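Local atomic coordinates of phosphatase (Thermotoga maritima, PDB entry 1NF2), a protein that probably acts as a magnesium-dependent phosphatase of the haloacid dehalogenase superfamily, pairing a catalytic core domain with a distinctive substrate-binding domain. Residues 59-64 with 70-75; 67-70 with 76-79. One frame throughout, in Å; residues are numbered along the deposited sequence.

Contacts 1 and 2 are successive hairpins of one antiparallel meander: 62-64 pairs with 69-72 in contact 1, and 69-72 pairs with 76-80, the outermost strand on that side of the sheet, in contact 2. Val70 belongs to both, and Ala64 N probably bonds to Ile69 O between them. Contact 1 is the more buried and adds a hydroxyl pair and proline packing to regular backbone bonding. Contact 2, only partly buried, has no polar side chains across it; a bulge distorts its backbone pairing, and branched aliphatic groups supply the rest. Helix 191-202 packs against one sheet face in both contacts, whereas helix 45-55 meets the other face in contact 1.

Contact 1 of 2, residues 59-64 with 70-75; sequences TFPTIA and VYLPEE
Thr62 and Tyr71 form a hydrogen-bonded antiparallel pair, and this is the tight part of the contact. Thr62 N reaches Tyr71 O at 2.7 Å, and Tyr71 N returns a bond of 2.7 Å to Thr62 O. The hydroxyl of buried Thr62 is bonded to Glu52 of helix 45-55. Beside the pair, Pro61 turns its ring to the hydrophobic end of Leu72, CB to CD2 at 3.8 Å, and its CD lies 3.9 Å from Pro73 CD.

Toward Thr59 the packing gives way to the more open side, where Thr59, Tyr71 and Pro73 are all partly exposed. With CG anti to the backbone N (chi1 158°), the Tyr71 ring runs alongside the chain at Phe60, whose carbonyl oxygen sits at its edge, 3.5 Å from Tyr71 CD1. The phenol then crosses the Thr59 side chain at about a right angle, and Tyr71 OH and Thr59 OG1 share a hydrogen bond of 2.9 Å near the ring plane. Thr59 OG1 also lies 3.5 Å from Pro73 CB. Ile63 and Val70 form the next, non-hydrogen-bonded pair and face helix 191-202. The whole is a β-hairpin at the edge of the Rossmann-like HAD core: strand 62-64 still runs parallel to 36-40, and 69-72 turns back antiparallel to it.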
loop_
_atom_site.group_PDB
_atom_site.type_symbol
_atom_site.label_atom_id
_atom_site.label_comp_id
_atom_site.label_asym_id
_atom_site.label_seq_id
_atom_site.Cartn_x
_atom_site.Cartn_y
_atom_site.Cartn_z
ATOM N N THR A 59 0.473 -16.962 -3.177
ATOM C CA THR A 59 0.818 -15.550 -3.233
ATOM C C THR A 59 0.896 -15.144 -4.698
ATOM O O THR A 59 1.036 -15.991 -5.582
ATOM C CB THR A 59 2.170 -15.250 -2.527
ATOM O OG1 THR A 59 3.229 -15.984 -3.160
ATOM C CG2 THR A 59 2.088 -15.636 -1.049
ATOM N N PHE A 60 0.796 -13.845 -4.948
ATOM C CA PHE A 60 0.834 -13.315 -6.307
ATOM C C PHE A 60 1.816 -12.154 -6.362
ATOM O O PHE A 60 2.322 -11.708 -5.327
ATOM C CB PHE A 60 -0.546 -12.764 -6.690
ATOM C CG PHE A 60 -1.656 -13.772 -6.625
ATOM C CD1 PHE A 60 -2.102 -14.409 -7.778
ATOM C CD2 PHE A 60 -2.264 -14.076 -5.416
ATOM C CE1 PHE A 60 -3.140 -15.337 -7.726
ATOM C CE2 PHE A 60 -3.303 -15.002 -5.352
ATOM C CZ PHE A 60 -3.741 -15.631 -6.509
ATOM N N PRO A 61 2.125 -11.670 -7.581
ATOM C CA PRO A 61 3.043 -10.536 -7.672
ATOM C C PRO A 61 2.345 -9.487 -6.799
ATOM O O PRO A 61 1.135 -9.286 -6.917
ATOM C CB PRO A 61 3.007 -10.195 -9.160
ATOM C CG PRO A 61 2.893 -11.565 -9.792
ATOM C CD PRO A 61 1.857 -12.247 -8.912
ATOM N N THR A 62 3.086 -8.834 -5.915
ATOM C CA THR A 62 2.467 -7.882 -5.013
ATOM C C THR A 62 3.163 -6.529 -4.842
ATOM O O THR A 62 4.395 -6.443 -4.807
ATOM C CB THR A 62 2.301 -8.546 -3.619
ATOM O OG1 THR A 62 1.424 -9.676 -3.736
ATOM C CG2 THR A 62 1.736 -7.566 -2.598
ATOM N N ILE A 63 2.353 -5.477 -4.748
ATOM C CA ILE A 63 2.846 -4.126 -4.519
ATOM C C ILE A 63 2.324 -3.775 -3.126
ATOM O O ILE A 63 1.114 -3.767 -2.889
ATOM C CB ILE A 63 2.299 -3.116 -5.564
ATOM C CG1 ILE A 63 2.827 -3.471 -6.960
ATOM C CG2 ILE A 63 2.737 -1.690 -5.202
ATOM C CD1 ILE A 63 2.333 -2.556 -8.056
ATOM N N ALA A 64 3.250 -3.518 -2.205
ATOM C CA ALA A 64 2.929 -3.198 -0.818
ATOM C C ALA A 64 3.509 -1.839 -0.392
ATOM O O ALA A 64 4.267 -1.223 -1.140
ATOM C CB ALA A 64 3.465 -4.308 0.088
ATOM N N VAL A 70 7.944 -4.341 -4.015
ATOM C CA VAL A 70 7.420 -5.106 -5.143
ATOM C C VAL A 70 7.885 -6.533 -4.873
ATOM O O VAL A 70 9.080 -6.796 -4.742
ATOM C CB VAL A 70 7.975 -4.625 -6.504
ATOM C CG1 VAL A 70 7.466 -5.530 -7.627
ATOM C CG2 VAL A 70 7.533 -3.195 -6.769
ATOM N N TYR A 71 6.928 -7.448 -4.769
ATOM C CA TYR A 71 7.223 -8.842 -4.482
ATOM C C TYR A 71 6.728 -9.809 -5.556
ATOM O O TYR A 71 5.649 -9.627 -6.121
ATOM C CB TYR A 71 6.608 -9.187 -3.123
ATOM C CG TYR A 71 6.341 -10.657 -2.869
ATOM C CD1 TYR A 71 5.267 -11.314 -3.487
ATOM C CD2 TYR A 71 7.139 -11.386 -1.986
ATOM C CE1 TYR A 71 4.995 -12.657 -3.230
ATOM C CE2 TYR A 71 6.874 -12.731 -1.717
ATOM C CZ TYR A 71 5.799 -13.359 -2.344
ATOM O OH TYR A 71 5.532 -14.682 -2.073
ATOM N N LEU A 72 7.535 -10.829 -5.836
ATOM C CA LEU A 72 7.196 -11.874 -6.806
ATOM C C LEU A 72 7.212 -13.199 -6.057
ATOM O O LEU A 72 8.168 -13.503 -5.340
ATOM C CB LEU A 72 8.211 -11.936 -7.959
ATOM C CG LEU A 72 8.136 -10.819 -9.001
ATOM C CD1 LEU A 72 9.118 -11.092 -10.136
ATOM C CD2 LEU A 72 6.722 -10.733 -9.543
ATOM N N PRO A 73 6.146 -14.004 -6.211
ATOM C CA PRO A 73 6.023 -15.306 -5.547
ATOM C C PRO A 73 7.296 -16.151 -5.599
ATOM O O PRO A 73 7.632 -16.843 -4.638
ATOM C CB PRO A 73 4.868 -15.959 -6.298
ATOM C CG PRO A 73 3.990 -14.782 -6.633
ATOM C CD PRO A 73 5.005 -13.770 -7.117
ATOM N N GLU A 74 8.008 -16.083 -6.716
ATOM C CA GLU A 74 9.222 -16.871 -6.879
ATOM C C GLU A 74 10.510 -16.184 -6.418
ATOM O O GLU A 74 11.260 -16.743 -5.620
ATOM C CB GLU A 74 9.366 -17.316 -8.344
ATOM C CG GLU A 74 9.617 -16.199 -9.368
ATOM C CD GLU A 74 8.380 -15.377 -9.723
ATOM O OE1 GLU A 74 8.449 -14.617 -10.718
ATOM O OE2 GLU A 74 7.349 -15.481 -9.022
ATOM N N GLU A 75 10.752 -14.975 -6.914
ATOM C CA GLU A 75 11.956 -14.207 -6.587
ATOM C C GLU A 75 11.929 -13.582 -5.191
ATOM O O GLU A 75 12.970 -13.426 -4.550
ATOM C CB GLU A 75 12.149 -13.078 -7.603
ATOM C CG GLU A 75 11.559 -13.339 -8.982
ATOM C CD GLU A 75 12.405 -14.267 -9.827
ATOM O OE1 GLU A 75 11.950 -14.642 -10.930
ATOM O OE2 GLU A 75 13.524 -14.615 -9.395
#

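Contact 2 of 2, residues 67-70 with 76-79; sequences GAIV and GVIL
Val70 and Leu79 meet through their peptide groups, the flat units of this contact: Val70 N bonds to Leu79 O at 3.1 Å, and Ile69 CA approaches the same oxygen at 3.3 Å. One face of the sheet here carries Val70, Ile78 and Leu79, and the opposite face Ile69 and Val77. The motif is a classic β-bulge in the outer strand of a hairpin, Ile78 and Leu79 both lying opposite Val70. Ile78 N bonds to Val70 O at 2.9 Å, and Leu79 N makes a weak bond to it, although the position of that oxygen is less certain.

Val70 splits its two methyls between the bulge residues. CG1, anti to the backbone N (chi1 176°), is directed at Ile78, and CG2 meets Leu79 CD2 at 3.5 Å. Phe197 of helix 191-202 packs on both bulge residues, and Ala194 on Val70. An alanine at Val70 would keep the backbone bonds but would probably open a gap against Leu79 CD2 and take away the packing on Ile78 CG1. On the other face the contact is lighter, with Ile69 CG2 4.2 Å from Val77 CG2.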
loop_
_atom_site.group_PDB
_atom_site.type_symbol
_atom_site.label_atom_id
_atom_site.label_comp_id
_atom_site.label_asym_id
_atom_site.label_seq_id
_atom_site.Cartn_x
_atom_site.Cartn_y
_atom_site.Cartn_z
ATOM N N GLY A 67 3.824 1.136 -2.912
ATOM C CA GLY A 67 4.861 1.280 -3.920
ATOM C C GLY A 67 6.306 1.053 -3.513
ATOM O O GLY A 67 7.165 0.895 -4.390
ATOM N N ALA A 68 6.584 1.024 -2.208
ATOM C CA ALA A 68 7.950 0.834 -1.722
ATOM C C ALA A 68 8.424 -0.604 -1.900
ATOM O O ALA A 68 9.621 -0.856 -2.063
ATOM C CB ALA A 68 8.053 1.247 -0.250
ATOM N N ILE A 69 7.494 -1.550 -1.862
ATOM C CA ILE A 69 7.855 -2.946 -2.045
ATOM C C ILE A 69 7.158 -3.617 -3.221
ATOM O O ILE A 69 5.950 -3.461 -3.416
ATOM C CB ILE A 69 7.566 -3.765 -0.770
ATOM C CG1 ILE A 69 8.589 -3.384 0.310
ATOM C CG2 ILE A 69 7.623 -5.259 -1.062
ATOM C CD1 ILE A 69 8.563 -4.261 1.534
ATOM N N VAL A 70 7.944 -4.341 -4.015
ATOM C CA VAL A 70 7.420 -5.106 -5.143
ATOM C C VAL A 70 7.885 -6.533 -4.873
ATOM O O VAL A 70 9.080 -6.796 -4.742
ATOM C CB VAL A 70 7.975 -4.625 -6.504
ATOM C CG1 VAL A 70 7.466 -5.530 -7.627
ATOM C CG2 VAL A 70 7.533 -3.195 -6.769
ATOM N N GLY A 76 10.738 -13.216 -4.729
ATOM C CA GLY A 76 10.613 -12.565 -3.438
ATOM C C GLY A 76 10.592 -11.069 -3.703
ATOM O O GLY A 76 10.062 -10.632 -4.727
ATOM N N VAL A 77 11.175 -10.281 -2.803
ATOM C CA VAL A 77 11.213 -8.830 -2.970
ATOM C C VAL A 77 12.261 -8.421 -3.999
ATOM O O VAL A 77 13.442 -8.727 -3.842
ATOM C CB VAL A 77 11.522 -8.125 -1.629
ATOM C CG1 VAL A 77 11.670 -6.617 -1.841
ATOM C CG2 VAL A 77 10.402 -8.409 -0.630
ATOM N N ILE A 78 11.825 -7.743 -5.059
ATOM C CA ILE A 78 12.744 -7.295 -6.102
ATOM C C ILE A 78 12.875 -5.773 -6.130
ATOM O O ILE A 78 13.649 -5.219 -6.907
ATOM C CB ILE A 78 12.329 -7.803 -7.514
ATOM C CG1 ILE A 78 10.921 -7.301 -7.879
ATOM C CG2 ILE A 78 12.459 -9.322 -7.568
ATOM C CD1 ILE A 78 9.779 -8.062 -7.249
ATOM N N LEU A 79 12.091 -5.107 -5.290
ATOM C CA LEU A 79 12.145 -3.657 -5.143
ATOM C C LEU A 79 11.873 -3.407 -3.666
ATOM O O LEU A 79 10.824 -3.809 -3.136
ATOM C CB LEU A 79 11.077 -2.946 -5.971
ATOM C CG LEU A 79 11.194 -1.419 -5.850
ATOM C CD1 LEU A 79 12.505 -0.963 -6.499
ATOM C CD2 LEU A 79 10.015 -0.729 -6.511
#